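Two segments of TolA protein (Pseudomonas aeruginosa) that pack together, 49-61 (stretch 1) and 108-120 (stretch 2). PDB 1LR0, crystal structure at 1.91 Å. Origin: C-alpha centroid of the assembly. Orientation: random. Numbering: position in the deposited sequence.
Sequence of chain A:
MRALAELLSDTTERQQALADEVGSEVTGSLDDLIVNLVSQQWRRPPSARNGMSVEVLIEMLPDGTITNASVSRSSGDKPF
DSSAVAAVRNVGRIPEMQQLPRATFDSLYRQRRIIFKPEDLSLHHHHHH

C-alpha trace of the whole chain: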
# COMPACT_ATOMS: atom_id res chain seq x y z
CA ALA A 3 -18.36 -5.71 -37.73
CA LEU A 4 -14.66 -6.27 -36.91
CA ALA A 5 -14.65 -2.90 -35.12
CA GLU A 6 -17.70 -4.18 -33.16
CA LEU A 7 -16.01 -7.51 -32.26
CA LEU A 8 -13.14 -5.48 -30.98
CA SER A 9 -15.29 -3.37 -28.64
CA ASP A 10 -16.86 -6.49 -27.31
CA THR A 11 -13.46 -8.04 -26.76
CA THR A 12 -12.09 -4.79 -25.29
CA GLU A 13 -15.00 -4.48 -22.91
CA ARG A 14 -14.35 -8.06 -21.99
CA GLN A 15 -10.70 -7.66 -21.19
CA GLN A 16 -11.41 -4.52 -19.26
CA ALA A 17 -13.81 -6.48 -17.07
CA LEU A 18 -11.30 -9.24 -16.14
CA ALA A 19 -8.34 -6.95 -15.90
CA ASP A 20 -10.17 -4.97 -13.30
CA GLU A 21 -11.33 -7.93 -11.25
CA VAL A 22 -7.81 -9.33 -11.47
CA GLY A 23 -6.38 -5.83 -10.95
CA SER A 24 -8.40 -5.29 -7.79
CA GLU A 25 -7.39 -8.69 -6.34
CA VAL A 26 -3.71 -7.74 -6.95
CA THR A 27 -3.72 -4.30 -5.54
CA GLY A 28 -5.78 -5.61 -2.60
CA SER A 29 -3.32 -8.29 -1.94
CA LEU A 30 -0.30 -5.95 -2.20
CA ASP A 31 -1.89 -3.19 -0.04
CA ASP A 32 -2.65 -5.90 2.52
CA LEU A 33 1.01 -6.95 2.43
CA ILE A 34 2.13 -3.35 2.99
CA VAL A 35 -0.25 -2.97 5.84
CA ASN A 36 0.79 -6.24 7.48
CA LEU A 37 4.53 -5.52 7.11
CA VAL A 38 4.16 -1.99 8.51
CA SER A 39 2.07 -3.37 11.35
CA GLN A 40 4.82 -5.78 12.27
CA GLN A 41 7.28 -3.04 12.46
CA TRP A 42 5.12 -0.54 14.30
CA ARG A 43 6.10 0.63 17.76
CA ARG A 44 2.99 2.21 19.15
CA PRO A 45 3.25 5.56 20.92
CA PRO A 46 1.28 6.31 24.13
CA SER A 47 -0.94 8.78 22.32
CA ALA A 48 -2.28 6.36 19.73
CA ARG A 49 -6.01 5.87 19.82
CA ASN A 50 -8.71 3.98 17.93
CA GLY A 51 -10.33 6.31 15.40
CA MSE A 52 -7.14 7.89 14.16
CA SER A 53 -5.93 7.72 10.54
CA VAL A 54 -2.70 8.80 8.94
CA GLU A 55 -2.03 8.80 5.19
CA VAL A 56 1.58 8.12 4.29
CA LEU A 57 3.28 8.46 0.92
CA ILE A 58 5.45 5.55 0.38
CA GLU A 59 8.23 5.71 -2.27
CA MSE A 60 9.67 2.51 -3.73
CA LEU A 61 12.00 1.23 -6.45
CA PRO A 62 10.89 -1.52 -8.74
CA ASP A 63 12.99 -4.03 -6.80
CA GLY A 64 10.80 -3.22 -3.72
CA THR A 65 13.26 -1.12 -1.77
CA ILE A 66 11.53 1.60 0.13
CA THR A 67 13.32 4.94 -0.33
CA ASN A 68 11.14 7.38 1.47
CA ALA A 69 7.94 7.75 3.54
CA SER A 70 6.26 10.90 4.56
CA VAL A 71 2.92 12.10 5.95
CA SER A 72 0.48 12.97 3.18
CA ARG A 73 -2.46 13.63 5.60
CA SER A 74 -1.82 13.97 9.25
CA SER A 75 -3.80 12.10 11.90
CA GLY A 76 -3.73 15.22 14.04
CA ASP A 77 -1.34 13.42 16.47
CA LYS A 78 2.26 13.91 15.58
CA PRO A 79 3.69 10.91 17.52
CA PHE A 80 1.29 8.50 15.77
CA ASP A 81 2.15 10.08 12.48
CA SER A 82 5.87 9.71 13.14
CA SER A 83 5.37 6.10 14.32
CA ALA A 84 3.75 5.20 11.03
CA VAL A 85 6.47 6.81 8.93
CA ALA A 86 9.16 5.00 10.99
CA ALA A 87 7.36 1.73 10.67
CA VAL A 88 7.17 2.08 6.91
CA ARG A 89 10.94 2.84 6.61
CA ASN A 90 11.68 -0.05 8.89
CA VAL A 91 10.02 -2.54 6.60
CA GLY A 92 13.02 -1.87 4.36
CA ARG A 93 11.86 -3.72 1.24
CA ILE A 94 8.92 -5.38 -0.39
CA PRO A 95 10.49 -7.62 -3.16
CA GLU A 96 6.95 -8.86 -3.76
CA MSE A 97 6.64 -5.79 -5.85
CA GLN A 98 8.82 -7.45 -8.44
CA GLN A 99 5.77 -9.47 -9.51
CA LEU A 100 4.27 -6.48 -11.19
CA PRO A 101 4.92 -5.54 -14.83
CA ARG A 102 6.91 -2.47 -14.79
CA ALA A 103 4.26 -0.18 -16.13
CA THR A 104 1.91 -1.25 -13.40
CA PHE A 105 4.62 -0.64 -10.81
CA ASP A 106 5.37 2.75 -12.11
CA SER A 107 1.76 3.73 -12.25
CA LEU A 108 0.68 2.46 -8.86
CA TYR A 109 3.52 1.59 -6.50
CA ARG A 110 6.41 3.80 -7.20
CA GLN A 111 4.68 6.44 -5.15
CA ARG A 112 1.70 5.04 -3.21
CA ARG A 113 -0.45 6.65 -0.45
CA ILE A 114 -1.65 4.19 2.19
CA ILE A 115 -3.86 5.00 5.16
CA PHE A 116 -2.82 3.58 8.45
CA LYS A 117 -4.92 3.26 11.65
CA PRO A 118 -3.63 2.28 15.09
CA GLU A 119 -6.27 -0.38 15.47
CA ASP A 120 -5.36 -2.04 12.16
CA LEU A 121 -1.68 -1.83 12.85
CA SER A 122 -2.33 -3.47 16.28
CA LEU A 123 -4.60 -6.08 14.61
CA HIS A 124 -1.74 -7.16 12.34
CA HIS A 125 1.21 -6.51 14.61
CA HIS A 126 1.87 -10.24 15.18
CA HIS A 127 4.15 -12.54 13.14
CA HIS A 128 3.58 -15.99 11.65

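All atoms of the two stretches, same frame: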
# COMPACT_ATOMS: atom_id res chain seq x y z
N ARG A 49 -4.65 6.24 19.42
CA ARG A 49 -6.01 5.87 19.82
C ARG A 49 -6.79 5.28 18.64
O ARG A 49 -6.60 5.73 17.52
CB ARG A 49 -6.81 7.08 20.31
CG ARG A 49 -6.32 7.62 21.67
CD ARG A 49 -6.48 6.74 22.83
NE ARG A 49 -6.16 7.55 24.02
CZ ARG A 49 -4.99 7.74 24.49
NH1 ARG A 49 -3.96 7.11 23.96
NH2 ARG A 49 -4.84 8.55 25.51
N ASN A 50 -7.71 4.38 18.92
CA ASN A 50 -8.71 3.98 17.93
C ASN A 50 -9.40 5.21 17.32
O ASN A 50 -9.73 6.17 18.04
CB ASN A 50 -9.74 3.04 18.54
CG ASN A 50 -9.23 1.61 18.57
OD1 ASN A 50 -8.27 1.27 19.33
ND2 ASN A 50 -9.81 0.78 17.75
N GLY A 51 -9.63 5.19 16.02
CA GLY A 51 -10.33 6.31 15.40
C GLY A 51 -9.41 7.20 14.63
O GLY A 51 -9.82 8.08 13.92
N MSE A 52 -8.10 7.09 14.89
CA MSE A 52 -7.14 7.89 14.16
C MSE A 52 -6.80 7.27 12.79
O MSE A 52 -6.83 6.01 12.63
CB MSE A 52 -5.80 8.04 15.01
CG MSE A 52 -5.95 8.84 16.30
SE MSE A 52 -4.13 8.87 17.12
CE MSE A 52 -4.64 10.21 18.53
N SER A 53 -6.37 8.13 11.85
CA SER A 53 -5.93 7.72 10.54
C SER A 53 -4.83 8.59 10.05
O SER A 53 -4.93 9.80 10.17
CB SER A 53 -7.12 7.93 9.50
OG SER A 53 -8.01 6.90 9.65
N VAL A 54 -3.73 8.01 9.58
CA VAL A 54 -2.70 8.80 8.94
C VAL A 54 -2.46 8.29 7.53
O VAL A 54 -2.40 7.06 7.32
CB VAL A 54 -1.38 8.80 9.72
CG1 VAL A 54 -0.79 7.35 9.86
CG2 VAL A 54 -0.34 9.69 9.05
N GLU A 55 -2.42 9.19 6.55
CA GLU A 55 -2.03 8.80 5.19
C GLU A 55 -0.52 9.06 5.01
O GLU A 55 -0.03 10.16 5.20
CB GLU A 55 -2.78 9.50 4.02
CG GLU A 55 -2.60 8.84 2.66
CD GLU A 55 -3.47 9.63 1.66
OE1 GLU A 55 -3.40 10.81 1.95
OE2 GLU A 55 -4.18 9.16 0.76
N VAL A 56 0.17 8.06 4.52
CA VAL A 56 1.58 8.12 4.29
C VAL A 56 1.90 7.86 2.85
O VAL A 56 1.40 6.89 2.30
CB VAL A 56 2.29 6.96 5.12
CG1 VAL A 56 3.73 6.90 4.77
CG2 VAL A 56 2.07 7.21 6.63
N LEU A 57 2.76 8.69 2.28
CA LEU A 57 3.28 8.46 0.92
C LEU A 57 4.54 7.71 1.04
O LEU A 57 5.46 8.12 1.70
CB LEU A 57 3.51 9.83 0.28
CG LEU A 57 4.21 9.69 -1.04
CD1 LEU A 57 3.25 9.23 -2.09
CD2 LEU A 57 4.78 11.08 -1.35
N ILE A 58 4.44 6.53 0.48
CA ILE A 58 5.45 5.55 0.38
C ILE A 58 6.09 5.59 -1.02
O ILE A 58 5.40 5.44 -2.04
CB ILE A 58 4.91 4.20 0.62
CG1 ILE A 58 4.09 4.09 1.92
CG2 ILE A 58 6.03 3.24 0.69
CD1 ILE A 58 3.64 2.68 2.19
N GLU A 59 7.41 5.70 -1.02
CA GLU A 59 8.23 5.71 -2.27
C GLU A 59 9.08 4.46 -2.34
O GLU A 59 9.80 4.17 -1.39
CB GLU A 59 9.13 6.97 -2.29
CG GLU A 59 8.30 8.23 -2.31
CD GLU A 59 9.07 9.54 -2.41
OE1 GLU A 59 10.13 9.63 -3.13
OE2 GLU A 59 8.58 10.50 -1.75
N MSE A 60 8.98 3.75 -3.47
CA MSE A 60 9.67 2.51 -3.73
C MSE A 60 10.39 2.47 -5.09
O MSE A 60 10.00 3.16 -6.03
CB MSE A 60 8.74 1.29 -3.67
CG MSE A 60 8.32 0.96 -2.23
SE MSE A 60 7.16 -0.54 -2.10
CE MSE A 60 5.49 0.60 -2.36
N LEU A 61 11.38 1.59 -5.16
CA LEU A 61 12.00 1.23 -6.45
C LEU A 61 11.37 -0.01 -6.91
O LEU A 61 10.85 -0.79 -6.12
CB LEU A 61 13.49 0.92 -6.24
CG LEU A 61 14.28 2.10 -5.74
CD1 LEU A 61 15.81 1.80 -5.43
CD2 LEU A 61 14.12 3.28 -6.70
N LEU A 108 1.34 2.64 -10.11
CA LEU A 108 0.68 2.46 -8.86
C LEU A 108 1.50 2.39 -7.59
O LEU A 108 0.95 2.69 -6.51
CB LEU A 108 -0.08 1.18 -8.95
CG LEU A 108 -1.37 1.37 -9.76
CD1 LEU A 108 -2.03 0.05 -9.98
CD2 LEU A 108 -2.35 2.33 -9.07
N TYR A 109 2.75 1.95 -7.70
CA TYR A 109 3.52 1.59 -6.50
C TYR A 109 4.80 2.27 -6.34
O TYR A 109 5.37 2.26 -5.24
CB TYR A 109 3.73 0.09 -6.35
CG TYR A 109 2.45 -0.59 -5.88
CD1 TYR A 109 1.52 -1.13 -6.79
CD2 TYR A 109 2.12 -0.63 -4.54
CE1 TYR A 109 0.38 -1.77 -6.35
CE2 TYR A 109 0.90 -1.23 -4.11
CZ TYR A 109 0.04 -1.78 -5.02
OH TYR A 109 -1.16 -2.40 -4.64
N ARG A 110 5.27 2.95 -7.39
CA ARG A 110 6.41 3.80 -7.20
C ARG A 110 6.20 4.91 -6.19
O ARG A 110 7.14 5.28 -5.41
CB ARG A 110 6.89 4.35 -8.57
CG ARG A 110 8.25 4.99 -8.49
CD ARG A 110 8.81 5.45 -9.86
NE ARG A 110 9.17 4.37 -10.79
CZ ARG A 110 10.41 3.81 -10.91
NH1 ARG A 110 11.40 4.17 -10.12
NH2 ARG A 110 10.66 2.88 -11.81
N GLN A 111 5.00 5.48 -6.16
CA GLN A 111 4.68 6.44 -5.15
C GLN A 111 3.28 5.97 -4.79
O GLN A 111 2.44 5.86 -5.66
CB GLN A 111 4.62 7.86 -5.69
CG GLN A 111 5.96 8.62 -5.74
CD GLN A 111 5.71 10.13 -5.66
OE1 GLN A 111 6.52 10.85 -5.14
NE2 GLN A 111 4.54 10.59 -6.14
N ARG A 112 3.04 5.56 -3.55
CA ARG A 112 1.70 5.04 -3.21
C ARG A 112 1.26 5.62 -1.85
O ARG A 112 2.08 5.59 -0.91
CB ARG A 112 1.62 3.53 -3.09
CG ARG A 112 0.12 3.03 -3.21
CD ARG A 112 -0.13 1.63 -3.61
NE ARG A 112 -1.53 1.18 -3.49
CZ ARG A 112 -2.47 1.37 -4.40
NH1 ARG A 112 -2.19 1.96 -5.55
NH2 ARG A 112 -3.70 0.90 -4.17
N ARG A 113 0.03 6.14 -1.73
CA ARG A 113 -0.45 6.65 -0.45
C ARG A 113 -1.28 5.61 0.21
O ARG A 113 -2.31 5.18 -0.35
CB ARG A 113 -1.28 7.90 -0.70
CG ARG A 113 -0.49 9.09 -1.17
CD ARG A 113 -1.38 10.32 -1.57
NE ARG A 113 -0.52 11.45 -1.80
CZ ARG A 113 0.30 11.60 -2.85
NH1 ARG A 113 0.34 10.71 -3.84
NH2 ARG A 113 1.09 12.68 -2.95
N ILE A 114 -0.89 5.22 1.42
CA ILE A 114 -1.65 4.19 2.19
C ILE A 114 -2.11 4.82 3.51
O ILE A 114 -1.39 5.59 4.12
CB ILE A 114 -0.67 3.07 2.50
CG1 ILE A 114 -0.16 2.38 1.21
CG2 ILE A 114 -1.30 2.04 3.35
CD1 ILE A 114 -1.24 1.57 0.52
N ILE A 115 -3.33 4.52 3.92
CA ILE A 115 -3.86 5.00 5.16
C ILE A 115 -3.61 3.98 6.20
O ILE A 115 -3.94 2.82 6.05
CB ILE A 115 -5.37 5.23 4.99
CG1 ILE A 115 -5.58 6.45 4.06
CG2 ILE A 115 -6.04 5.52 6.35
CD1 ILE A 115 -7.09 6.61 3.72
N PHE A 116 -3.03 4.42 7.28
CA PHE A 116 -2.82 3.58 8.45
C PHE A 116 -3.63 3.99 9.65
O PHE A 116 -3.74 5.19 9.91
CB PHE A 116 -1.33 3.61 8.86
CG PHE A 116 -0.43 3.06 7.76
CD1 PHE A 116 -0.41 1.71 7.49
CD2 PHE A 116 0.39 3.87 7.01
CE1 PHE A 116 0.44 1.18 6.53
CE2 PHE A 116 1.19 3.31 6.02
CZ PHE A 116 1.22 1.97 5.82
N LYS A 117 -4.15 3.03 10.42
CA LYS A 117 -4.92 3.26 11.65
C LYS A 117 -4.27 2.47 12.77
O LYS A 117 -3.86 1.30 12.59
CB LYS A 117 -6.38 2.78 11.49
CG LYS A 117 -7.07 3.31 10.30
CD LYS A 117 -8.51 2.77 10.15
CE LYS A 117 -9.28 3.22 8.84
NZ LYS A 117 -10.72 2.62 8.99
N PRO A 118 -4.23 3.01 13.96
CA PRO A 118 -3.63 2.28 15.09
C PRO A 118 -4.29 0.94 15.29
O PRO A 118 -3.58 0.01 15.63
CB PRO A 118 -3.93 3.17 16.29
CG PRO A 118 -3.93 4.55 15.75
CD PRO A 118 -4.70 4.35 14.38
N GLU A 119 -5.62 0.86 15.16
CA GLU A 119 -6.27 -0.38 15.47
C GLU A 119 -5.92 -1.47 14.42
O GLU A 119 -5.79 -2.64 14.75
CB GLU A 119 -7.78 -0.20 15.60
CG GLU A 119 -8.40 0.45 14.43
CD GLU A 119 -8.52 2.00 14.55
OE1 GLU A 119 -7.58 2.70 14.98
OE2 GLU A 119 -9.59 2.53 14.21
N ASP A 120 -5.73 -1.08 13.16
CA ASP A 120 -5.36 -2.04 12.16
C ASP A 120 -3.90 -2.44 12.26
O ASP A 120 -3.49 -3.58 12.03
CB ASP A 120 -5.70 -1.46 10.82
CG ASP A 120 -7.19 -1.59 10.49
OD1 ASP A 120 -7.89 -2.51 11.06
OD2 ASP A 120 -7.74 -0.80 9.68
O HOH W 1 -9.26 4.90 12.70

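The apolar centre of this contact lies on one face of a two-stranded antiparallel ladder, where Val54, Val56 and Ile58 alternate along one strand and Ile114 and Phe116 along the other. Ile58, with chi1 m and chi2 t, extends CD1 to 3.9 Å from Ile114 CG1. Val56 brings CG2 to 3.8 Å from Phe116 CD2, near the plane of the ring and at its edge, while Val54 CG1 lies 3.9 Å from Phe116 CB. Branched and aromatic side chains suit this buried face: they favour extended backbone and fill space without polar groups to satisfy. At one end, selenomethionine Met60 sets its flexible tip against the edge of the Tyr109 ring, CE to CD2 4.2 Å.

The backbone joins the strands through paired hydrogen bonds. Val54 N donates to Phe116 O (2.8 Å) and Phe116 N to Val54 O (2.7 Å); Val56 pairs likewise with Ile114, and Ile58 with Arg112. Met60 N to Arg110 O (3.1 Å) extends the ladder by one bond.

The other face is more open and mixes long polar with apolar side chains. Leu57 leans across so that CD1 lies over one face of the Arg113 guanidinium, 3.7 Å from NH1; the flat group can cover a methyl while remaining at the surface. Glu55 packs its aliphatic CG 4.1 Å from Ile115 CG1.

Beyond the strands, Pro118 places CD 3.9 Å from Met52 CB, its compact ring suiting the start of a helix. Glu119 then reaches the turn from Arg49 to Met52: Gly51 N donates to Glu119 OE2 (3.2 Å) and weakly to OE1 (3.4 Å). Gly51 has phi 105°, where a CB would jam against the preceding carbonyl. A water completes this polar edge, donating to Met52 O (2.7 Å) and Glu119 OE2 (2.8 Å).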